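Local coordinates for protein alpha-1,3-glucanase (Streptomyces thermodiastaticus, PDB 7C7D) that hydrolyses alpha-1,3-glucosidic linkages in alpha-1,3-glucan, acting as a thermostable glycosidase of family GH87, at residues D194-S199 against N344-D349; A115-D120 against Y145-T150; N468-A473 against V531-A536; N455-T460 against G472-D477. All blocks are in the same frame, centred on the assembly; numbering follows the deposited sequence. Where two conformers were deposited one is given.

The contacts run from the N-terminal beta domain (interaction 2) through its junction with the parallel beta-helix (interaction 1) to the later coils of the helix (interactions 4 and 3). Interaction 2 lies inside the first domain, where the side chain of Ser117 is about 11 Å from the calcium ion bound by Glu63, Glu65, Ser88, Gln91 and Asp191. Interaction 1 ties this domain to the beta-helix; its strand 188-196 neighbours strand 109-117 of interaction 2, and the centres of the two contacts are about 21 Å apart. Interactions 3 and 4, their centres about 10 Å apart, share Gly472 and Ala473. Interaction 1 lies across the chain's centre from both, its centre about 25 Å from that of interaction 4 and about 34 Å from that of interaction 3.

Interaction 1. Residues D194-S199 against N344-D349; sequences DFEQVS and NNRILD
Glu196 and Arg346 form a bidentate salt bridge between two domains: Glu196 ends strand 188-196 of the N-terminal antiparallel sheet, and Arg346 lies on strand 341-348 of the parallel beta-helix. These two side chains make the whole contact and approach from opposite directions. The glutamate reaches out as an extended chain, with CG anti to its own N (chi1 -173°), whereas the arginine bends at chi2 before its guanidinium meets the carboxylate end-on. NH1 of Arg346 bonds to OE1 of Glu196 over 2.8 Å in an almost straight line, and NH2 of Arg346 reaches OE2 of Glu196 at the same 2.8 Å in a more bent bond (150° at the hydrogen). Two bonds to two different oxygens restrain the rotation of both end groups. With an alanine here in place of Glu196, the guanidinium is likely to lose this carboxylate mate, and the domains a charged tie. Phe59 of strand 59-63 touches both partners, and a second salt bridge, from Asp194 to Arg372, joins the same two domains nearby. The flat groups are not coplanar: the carboxylate is turned 41° from the guanidinium, and both nitrogens come in from above the carboxylate plane.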
# COMPACT_ATOMS: atom_id res chain seq x y z
N ASP A 194 -11.63 10.63 3.94
CA ASP A 194 -10.76 11.45 3.10
C ASP A 194 -11.60 12.51 2.41
O ASP A 194 -12.63 12.20 1.81
CB ASP A 194 -10.05 10.61 2.02
CG ASP A 194 -9.35 9.38 2.57
OD1 ASP A 194 -8.89 9.38 3.73
OD2 ASP A 194 -9.25 8.39 1.81
N PHE A 195 -11.15 13.76 2.48
CA PHE A 195 -11.86 14.90 1.90
C PHE A 195 -11.03 15.42 0.73
O PHE A 195 -9.91 15.89 0.94
CB PHE A 195 -12.07 15.97 2.97
CG PHE A 195 -12.98 15.52 4.07
CD1 PHE A 195 -12.48 14.80 5.16
CD2 PHE A 195 -14.33 15.77 4.00
CE1 PHE A 195 -13.33 14.38 6.17
CE2 PHE A 195 -15.19 15.34 5.01
CZ PHE A 195 -14.68 14.65 6.09
N GLU A 196 -11.58 15.31 -0.48
CA GLU A 196 -10.83 15.55 -1.71
C GLU A 196 -11.51 16.60 -2.56
O GLU A 196 -12.75 16.67 -2.63
CB GLU A 196 -10.70 14.26 -2.54
CG GLU A 196 -9.79 14.40 -3.76
CD GLU A 196 -9.43 13.08 -4.41
OE1 GLU A 196 -9.73 12.02 -3.83
OE2 GLU A 196 -8.85 13.12 -5.52
N GLN A 197 -10.70 17.43 -3.23
CA GLN A 197 -11.17 18.33 -4.27
C GLN A 197 -10.97 17.65 -5.61
O GLN A 197 -9.83 17.51 -6.08
CB GLN A 197 -10.41 19.65 -4.22
CG GLN A 197 -10.94 20.68 -5.19
CD GLN A 197 -12.37 21.07 -4.88
OE1 GLN A 197 -13.16 21.34 -5.79
NE2 GLN A 197 -12.71 21.14 -3.60
N VAL A 198 -12.06 17.21 -6.22
CA VAL A 198 -12.03 16.54 -7.52
C VAL A 198 -12.43 17.54 -8.58
O VAL A 198 -13.45 18.22 -8.45
CB VAL A 198 -12.95 15.32 -7.53
CG1 VAL A 198 -13.06 14.73 -8.94
CG2 VAL A 198 -12.45 14.27 -6.55
N SER A 199 -11.62 17.64 -9.63
CA SER A 199 -11.92 18.54 -10.74
C SER A 199 -13.19 18.10 -11.45
O SER A 199 -13.60 16.93 -11.40
CB SER A 199 -10.76 18.52 -11.74
OG SER A 199 -9.70 19.33 -11.29
N ASN A 344 0.56 9.21 -9.14
CA ASN A 344 -0.68 9.92 -8.85
C ASN A 344 -1.91 9.03 -9.00
O ASN A 344 -2.92 9.43 -9.57
CB ASN A 344 -0.82 11.20 -9.68
CG ASN A 344 0.34 12.14 -9.48
OD1 ASN A 344 1.09 12.42 -10.41
ND2 ASN A 344 0.51 12.62 -8.25
N ASN A 345 -1.81 7.81 -8.49
CA ASN A 345 -2.91 6.86 -8.50
C ASN A 345 -3.35 6.55 -7.08
O ASN A 345 -2.61 6.79 -6.12
CB ASN A 345 -2.52 5.55 -9.19
CG ASN A 345 -1.96 5.77 -10.57
OD1 ASN A 345 -2.67 6.18 -11.48
ND2 ASN A 345 -0.67 5.50 -10.73
N ARG A 346 -4.55 5.99 -6.97
CA ARG A 346 -5.06 5.42 -5.74
C ARG A 346 -5.25 3.93 -5.97
O ARG A 346 -5.84 3.53 -6.98
CB ARG A 346 -6.41 6.02 -5.35
CG ARG A 346 -6.50 7.51 -5.55
CD ARG A 346 -5.60 8.26 -4.58
NE ARG A 346 -5.53 9.66 -4.96
CZ ARG A 346 -6.52 10.53 -4.77
NH1 ARG A 346 -7.64 10.15 -4.18
NH2 ARG A 346 -6.40 11.78 -5.19
N ILE A 347 -4.73 3.12 -5.06
CA ILE A 347 -4.90 1.67 -5.11
C ILE A 347 -5.48 1.26 -3.76
O ILE A 347 -4.79 1.35 -2.73
CB ILE A 347 -3.59 0.93 -5.42
CG1 ILE A 347 -3.00 1.44 -6.74
CG2 ILE A 347 -3.82 -0.57 -5.50
CD1 ILE A 347 -1.59 0.95 -7.04
N LEU A 348 -6.74 0.83 -3.76
CA LEU A 348 -7.49 0.62 -2.53
C LEU A 348 -8.13 -0.76 -2.57
O LEU A 348 -8.64 -1.18 -3.61
CB LEU A 348 -8.62 1.63 -2.39
CG LEU A 348 -8.23 3.07 -2.61
CD1 LEU A 348 -9.45 3.94 -2.65
CD2 LEU A 348 -7.30 3.51 -1.51
N ASP A 349 -8.15 -1.42 -1.42
CA ASP A 349 -8.96 -2.63 -1.24
C ASP A 349 -8.60 -3.70 -2.28
O ASP A 349 -9.40 -4.05 -3.15
CB ASP A 349 -10.47 -2.31 -1.32
CG ASP A 349 -10.90 -1.20 -0.40
OD1 ASP A 349 -10.43 -1.13 0.76
OD2 ASP A 349 -11.76 -0.40 -0.83

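Interaction 2. Residues A115-D120 against Y145-T150; sequences AYSVPD and YSYVDT
Asp120 and Tyr147 have the nearest CA atoms of the two segments, 6.8 Å apart, where the chain has left strand 109-117 and meets the loop 145-150. Tyr147 has a positive phi (68°), uncommon for a residue other than glycine, asparagine or aspartate, and its CB points toward 115-120. CB of Asp120 sits over the ring centre, 3.6 Å from the centroid of the Tyr147 ring, in a CH-pi contact; the carboxylate, its plane 12° from that of the ring, runs on over the CG-CD2 side toward CB of Tyr147. At the far end of the ring, OH of Tyr147 donates to O of Val118 over 2.7 Å, approaching from above the carbonyl plane. A phenylalanine here would probably leave the Val118 carbonyl without this donor and the ring less firmly fixed at its far end. OG of Ser117 lies 3.2 Å from OH of Tyr147 and is hydrogen-bonded to O of Phe161. One water accepts from N of Val118 at 3.1 Å and gives a weak bond to OG of Ser146. Around the contact, Val118 packs on Val141 of strand 133-142 and Val188 of strand 188-196, while Tyr147 is tied through its backbone to His160, shortly before strand 163-169.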
# COMPACT_ATOMS: atom_id res chain seq x y z
N ALA A 115 -13.30 4.88 4.77
CA ALA A 115 -12.89 3.51 5.10
C ALA A 115 -13.73 3.03 6.27
O ALA A 115 -13.85 3.72 7.29
CB ALA A 115 -11.40 3.48 5.45
N TYR A 116 -14.32 1.84 6.13
CA TYR A 116 -15.33 1.38 7.07
C TYR A 116 -15.35 -0.14 7.05
O TYR A 116 -14.83 -0.77 6.13
CB TYR A 116 -16.72 1.91 6.67
CG TYR A 116 -17.18 1.18 5.43
CD1 TYR A 116 -16.76 1.58 4.17
CD2 TYR A 116 -17.95 0.02 5.53
CE1 TYR A 116 -17.11 0.87 3.03
CE2 TYR A 116 -18.28 -0.70 4.40
CZ TYR A 116 -17.87 -0.27 3.16
OH TYR A 116 -18.22 -0.98 2.04
N SER A 117 -16.04 -0.72 8.04
CA SER A 117 -16.34 -2.14 8.05
C SER A 117 -17.80 -2.33 8.46
O SER A 117 -18.32 -1.57 9.28
CB SER A 117 -15.45 -2.86 9.07
OG SER A 117 -15.68 -4.25 9.10
N VAL A 118 -18.47 -3.32 7.88
CA VAL A 118 -19.77 -3.78 8.37
C VAL A 118 -19.66 -5.27 8.62
O VAL A 118 -18.75 -5.94 8.10
CB VAL A 118 -20.92 -3.45 7.38
CG1 VAL A 118 -21.06 -1.95 7.19
CG2 VAL A 118 -20.74 -4.20 6.07
N PRO A 119 -20.56 -5.84 9.42
CA PRO A 119 -20.44 -7.26 9.76
C PRO A 119 -20.53 -8.15 8.53
O PRO A 119 -21.25 -7.87 7.57
CB PRO A 119 -21.62 -7.50 10.72
CG PRO A 119 -21.87 -6.16 11.32
CD PRO A 119 -21.64 -5.19 10.19
N ASP A 120 -19.77 -9.25 8.57
CA ASP A 120 -19.71 -10.15 7.44
C ASP A 120 -21.09 -10.70 7.13
O ASP A 120 -21.83 -11.10 8.04
CB ASP A 120 -18.75 -11.30 7.75
CG ASP A 120 -18.26 -11.99 6.50
OD1 ASP A 120 -18.59 -11.53 5.39
OD2 ASP A 120 -17.54 -13.00 6.63
N TYR A 145 -16.62 -7.31 -0.19
CA TYR A 145 -15.21 -7.29 -0.58
C TYR A 145 -14.28 -7.53 0.59
O TYR A 145 -13.05 -7.43 0.42
CB TYR A 145 -14.87 -5.97 -1.28
CG TYR A 145 -15.87 -5.64 -2.36
CD1 TYR A 145 -15.84 -6.29 -3.58
CD2 TYR A 145 -16.85 -4.68 -2.14
CE1 TYR A 145 -16.76 -5.99 -4.56
CE2 TYR A 145 -17.78 -4.38 -3.12
CZ TYR A 145 -17.73 -5.04 -4.33
OH TYR A 145 -18.66 -4.73 -5.30
N SER A 146 -14.82 -7.85 1.76
CA SER A 146 -14.08 -7.94 3.00
C SER A 146 -14.15 -9.37 3.55
O SER A 146 -14.89 -10.22 3.04
CB SER A 146 -14.66 -6.96 4.03
OG SER A 146 -14.56 -5.62 3.57
N TYR A 147 -13.36 -9.62 4.60
CA TYR A 147 -13.32 -10.90 5.30
C TYR A 147 -12.72 -11.99 4.42
O TYR A 147 -13.42 -12.86 3.89
CB TYR A 147 -14.69 -11.29 5.87
CG TYR A 147 -15.26 -10.24 6.79
CD1 TYR A 147 -14.92 -10.20 8.13
CD2 TYR A 147 -16.11 -9.26 6.30
CE1 TYR A 147 -15.42 -9.22 8.98
CE2 TYR A 147 -16.61 -8.27 7.13
CZ TYR A 147 -16.28 -8.26 8.47
OH TYR A 147 -16.77 -7.29 9.30
N VAL A 148 -11.40 -11.92 4.27
CA VAL A 148 -10.64 -12.75 3.34
C VAL A 148 -9.80 -13.72 4.15
O VAL A 148 -9.09 -13.32 5.08
CB VAL A 148 -9.74 -11.86 2.46
CG1 VAL A 148 -8.82 -12.71 1.60
CG2 VAL A 148 -10.59 -10.93 1.60
N ASP A 149 -9.88 -15.00 3.79
CA ASP A 149 -9.04 -16.04 4.36
C ASP A 149 -7.94 -16.40 3.38
O ASP A 149 -8.18 -16.50 2.17
CB ASP A 149 -9.87 -17.29 4.65
CG ASP A 149 -10.67 -17.19 5.92
OD1 ASP A 149 -10.30 -16.38 6.79
OD2 ASP A 149 -11.68 -17.92 6.05
N THR A 150 -6.73 -16.60 3.90
CA THR A 150 -5.60 -17.11 3.13
C THR A 150 -4.92 -18.20 3.97
O THR A 150 -3.82 -18.00 4.50
CB THR A 150 -4.63 -15.99 2.75
OG1 THR A 150 -4.12 -15.36 3.93
CG2 THR A 150 -5.30 -14.94 1.86
O HOH W 1 -16.85 -4.52 5.59
O HOH W 2 -16.58 -13.91 4.09

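Interaction 3. Residues N468-A473 against V531-A536; sequences NHPMGA and VVQAEA
Gln533 reaches from a strand of the parallel beta-helix to Pro470 in a short antiparallel hairpin, strands 462-464 and 469-471, that is inserted between successive beta-helix strands. The glutamine is fully stretched, with chi1 and chi2 both near 180°, so its amide stands well away from strand 530-534 and arrives at the hairpin end-first. It runs slantwise to the proline ring rather than alongside it. The two ends of the amide do different work. NE2 of Gln533 donates to O of Pro470 over 3.0 Å, nearly straight at 170°, and O of Pro470 lies close to the amide plane of Gln533. Relative to the acceptor, the donor is tilted from the carbonyl plane. The other end, OE1 of Gln533, rests 3.8 Å from CG of Pro470 and is hydrogen-bonded to OG of Ser500. With acceptors on the nitrogen and a hydroxyl on the oxygen, the orientation of this buried amide is well defined.

Glu503, on the intervening strand 502-505, touches Gln533 and also takes the N-H of Gly472, so the hairpin's return into the beta-helix is held from two successive coils. Close by, the ring of His469 stacks on that of Trp588, which Glu535 also touches. Glu535 has its own part in positioning Gln533: its OE1 receives the second hydrogen of Gln533 NE2 at 2.8 Å, entering from above the carboxylate plane.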
# COMPACT_ATOMS: atom_id res chain seq x y z
N ASN A 468 6.34 -16.07 17.57
CA ASN A 468 6.08 -15.25 18.71
C ASN A 468 7.22 -14.24 18.93
O ASN A 468 7.44 -13.79 20.05
CB ASN A 468 5.85 -16.13 19.92
CG ASN A 468 4.80 -15.62 20.78
OD1 ASN A 468 3.90 -14.92 20.32
ND2 ASN A 468 4.87 -15.95 22.06
N HIS A 469 7.95 -13.88 17.86
CA HIS A 469 8.97 -12.84 17.92
C HIS A 469 8.63 -11.71 16.96
O HIS A 469 8.01 -11.94 15.92
CB HIS A 469 10.37 -13.36 17.59
CG HIS A 469 10.92 -14.32 18.60
ND1 HIS A 469 10.61 -14.23 19.94
CD2 HIS A 469 11.75 -15.38 18.47
CE1 HIS A 469 11.22 -15.20 20.59
NE2 HIS A 469 11.93 -15.91 19.72
N PRO A 470 9.00 -10.47 17.28
CA PRO A 470 8.52 -9.35 16.47
C PRO A 470 9.41 -8.99 15.30
O PRO A 470 10.63 -9.18 15.29
CB PRO A 470 8.49 -8.20 17.48
CG PRO A 470 9.61 -8.51 18.40
CD PRO A 470 9.64 -10.02 18.52
N MET A 471 8.74 -8.49 14.27
CA MET A 471 9.42 -7.81 13.18
C MET A 471 9.41 -6.32 13.48
O MET A 471 8.43 -5.78 14.00
CB MET A 471 8.75 -8.11 11.84
CG MET A 471 9.48 -9.17 11.01
SD MET A 471 8.45 -9.94 9.75
CE MET A 471 7.33 -10.85 10.75
N GLY A 472 10.52 -5.66 13.15
CA GLY A 472 10.66 -4.25 13.42
C GLY A 472 10.08 -3.37 12.32
O GLY A 472 9.61 -3.85 11.28
N ALA A 473 10.13 -2.06 12.57
CA ALA A 473 9.63 -1.09 11.60
C ALA A 473 10.38 -1.18 10.28
O ALA A 473 9.77 -1.11 9.20
CB ALA A 473 9.74 0.32 12.18
N VAL A 531 15.65 0.09 19.88
CA VAL A 531 15.97 0.83 18.66
C VAL A 531 16.62 -0.08 17.62
O VAL A 531 16.33 0.02 16.42
CB VAL A 531 16.84 2.07 18.99
CG1 VAL A 531 17.23 2.79 17.72
CG2 VAL A 531 16.06 2.99 19.92
N VAL A 532 17.48 -0.99 18.06
CA VAL A 532 18.17 -1.93 17.17
C VAL A 532 17.95 -3.34 17.69
O VAL A 532 18.35 -3.67 18.82
CB VAL A 532 19.68 -1.64 17.06
CG1 VAL A 532 20.35 -2.70 16.19
CG2 VAL A 532 19.92 -0.25 16.49
N GLN A 533 17.31 -4.17 16.87
CA GLN A 533 17.08 -5.59 17.16
C GLN A 533 18.00 -6.36 16.21
O GLN A 533 17.68 -6.53 15.04
CB GLN A 533 15.61 -5.92 16.94
CG GLN A 533 15.22 -7.36 17.23
CD GLN A 533 13.74 -7.60 16.99
OE1 GLN A 533 12.89 -6.86 17.49
NE2 GLN A 533 13.43 -8.63 16.22
N ALA A 534 19.16 -6.78 16.72
CA ALA A 534 20.20 -7.41 15.91
C ALA A 534 20.23 -8.90 16.19
O ALA A 534 20.62 -9.34 17.28
CB ALA A 534 21.56 -6.78 16.20
N GLU A 535 19.83 -9.69 15.20
CA GLU A 535 19.73 -11.13 15.34
C GLU A 535 20.48 -11.90 14.28
O GLU A 535 20.48 -13.14 14.31
CB GLU A 535 18.26 -11.55 15.34
CG GLU A 535 17.49 -10.96 16.49
CD GLU A 535 16.06 -11.39 16.48
OE1 GLU A 535 15.25 -10.73 15.80
OE2 GLU A 535 15.75 -12.40 17.14
N ALA A 536 21.09 -11.24 13.33
CA ALA A 536 21.95 -11.87 12.36
C ALA A 536 23.40 -11.62 12.71
O ALA A 536 23.72 -10.61 13.34
CB ALA A 536 21.70 -11.27 10.97

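Interaction 4. Residues N455-T460 against G472-D477; sequences NTLVRT and GALRVD
Leu457 and Thr460 reach Ala473 through two different first torsions. The leucine has CG anti to its carbonyl carbon (chi1 -50°), and CD1 continues the chain outward. Thr460 sets OG1 between its backbone N and carbonyl carbon (chi1 70°), which turns the hydroxyl oxygen onto the alanine. CD1 of Leu457 lies 3.9 Å from CB of Leu474 and 4.1 Å from CB of Ala473, the two leucines meeting at a slant; it also touches the carbonyl O of Ala473 at 3.6 Å. OG1 of Thr460 presses against the methyl of Ala473, only 3.1 Å from its CB, a close fit at the point where the two backbones come nearest by CA, 4.8 Å between CA of Thr460 and CA of Ala473.

The contact is buried within the parallel beta-helix, between the end of strand 449-458 and the start of strand 474-477, and closes the base of the hairpin excursion 462-471. Ile432 of the preceding coil touches Leu457, and Ile494 of strand 486-495 touches Ala473. Further along, NE of Arg475 forms a salt bridge with OD2 of Asp477 over 3.1 Å, while NH1 of Arg475 bonds to Ser430 and Asn405.

No hydrogen bond links 455-460 to 472-477, so the two segments are joined by the fit of apolar groups and one hydroxyl oxygen, and a methyl is the whole side chain accommodated against Thr460.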
# COMPACT_ATOMS: atom_id res chain seq x y z
N ASN A 455 12.33 8.07 4.56
CA ASN A 455 11.03 7.45 4.81
C ASN A 455 10.57 7.70 6.24
O ASN A 455 11.38 7.88 7.16
CB ASN A 455 11.12 5.94 4.55
CG ASN A 455 11.55 5.63 3.13
OD1 ASN A 455 10.74 5.71 2.21
ND2 ASN A 455 12.83 5.30 2.94
N THR A 456 9.25 7.71 6.43
CA THR A 456 8.62 7.86 7.73
C THR A 456 7.73 6.66 7.98
O THR A 456 6.88 6.34 7.15
CB THR A 456 7.81 9.16 7.80
OG1 THR A 456 8.72 10.26 7.69
CG2 THR A 456 7.07 9.27 9.12
N LEU A 457 7.95 6.00 9.11
CA LEU A 457 7.32 4.72 9.45
C LEU A 457 6.59 4.90 10.78
O LEU A 457 7.24 5.13 11.81
CB LEU A 457 8.37 3.62 9.58
CG LEU A 457 9.36 3.50 8.42
CD1 LEU A 457 10.37 2.39 8.68
CD2 LEU A 457 8.63 3.25 7.11
N VAL A 458 5.26 4.80 10.75
CA VAL A 458 4.42 5.15 11.89
C VAL A 458 3.62 3.91 12.31
O VAL A 458 2.85 3.36 11.50
CB VAL A 458 3.47 6.30 11.55
CG1 VAL A 458 2.62 6.67 12.76
CG2 VAL A 458 4.26 7.51 11.03
N ARG A 459 3.80 3.47 13.55
CA ARG A 459 3.08 2.30 14.07
C ARG A 459 3.27 1.08 13.17
O ARG A 459 2.32 0.37 12.82
CB ARG A 459 1.59 2.60 14.29
CG ARG A 459 1.33 3.69 15.35
CD ARG A 459 -0.18 3.97 15.55
NE ARG A 459 -0.79 4.34 14.28
CZ ARG A 459 -0.83 5.58 13.79
NH1 ARG A 459 -0.35 6.59 14.51
NH2 ARG A 459 -1.32 5.81 12.59
N THR A 460 4.53 0.82 12.80
CA THR A 460 4.90 -0.32 11.98
C THR A 460 5.75 -1.31 12.78
O THR A 460 6.42 -0.94 13.75
CB THR A 460 5.61 0.09 10.68
OG1 THR A 460 6.93 0.59 10.95
CG2 THR A 460 4.79 1.11 9.89
N GLY A 472 10.52 -5.66 13.15
CA GLY A 472 10.66 -4.25 13.42
C GLY A 472 10.08 -3.37 12.32
O GLY A 472 9.61 -3.85 11.28
N ALA A 473 10.13 -2.06 12.57
CA ALA A 473 9.63 -1.09 11.60
C ALA A 473 10.38 -1.18 10.28
O ALA A 473 9.77 -1.11 9.20
CB ALA A 473 9.74 0.32 12.18
N LEU A 474 11.71 -1.29 10.33
CA LEU A 474 12.52 -1.39 9.13
C LEU A 474 13.45 -2.56 9.34
O LEU A 474 14.20 -2.59 10.32
CB LEU A 474 13.32 -0.10 8.91
CG LEU A 474 14.05 0.09 7.58
CD1 LEU A 474 14.29 1.57 7.34
CD2 LEU A 474 15.36 -0.67 7.54
N ARG A 475 13.42 -3.54 8.43
CA ARG A 475 14.32 -4.67 8.57
C ARG A 475 15.18 -4.88 7.34
O ARG A 475 14.76 -4.62 6.20
CB ARG A 475 13.60 -5.97 8.96
CG ARG A 475 12.92 -6.71 7.84
CD ARG A 475 12.40 -8.06 8.38
NE ARG A 475 11.89 -8.90 7.30
CZ ARG A 475 10.68 -8.78 6.78
NH1 ARG A 475 9.82 -7.89 7.26
NH2 ARG A 475 10.32 -9.58 5.78
N VAL A 476 16.41 -5.32 7.60
CA VAL A 476 17.31 -5.88 6.60
C VAL A 476 17.44 -7.36 6.91
O VAL A 476 17.80 -7.72 8.04
CB VAL A 476 18.68 -5.18 6.59
CG1 VAL A 476 19.56 -5.77 5.50
CG2 VAL A 476 18.51 -3.67 6.39
N ASP A 477 17.13 -8.20 5.93
CA ASP A 477 16.86 -9.62 6.17
C ASP A 477 17.68 -10.47 5.20
O ASP A 477 17.34 -10.59 4.02
CB ASP A 477 15.37 -9.85 5.99
CG ASP A 477 14.90 -11.20 6.50
OD1 ASP A 477 15.73 -12.12 6.68
OD2 ASP A 477 13.66 -11.34 6.70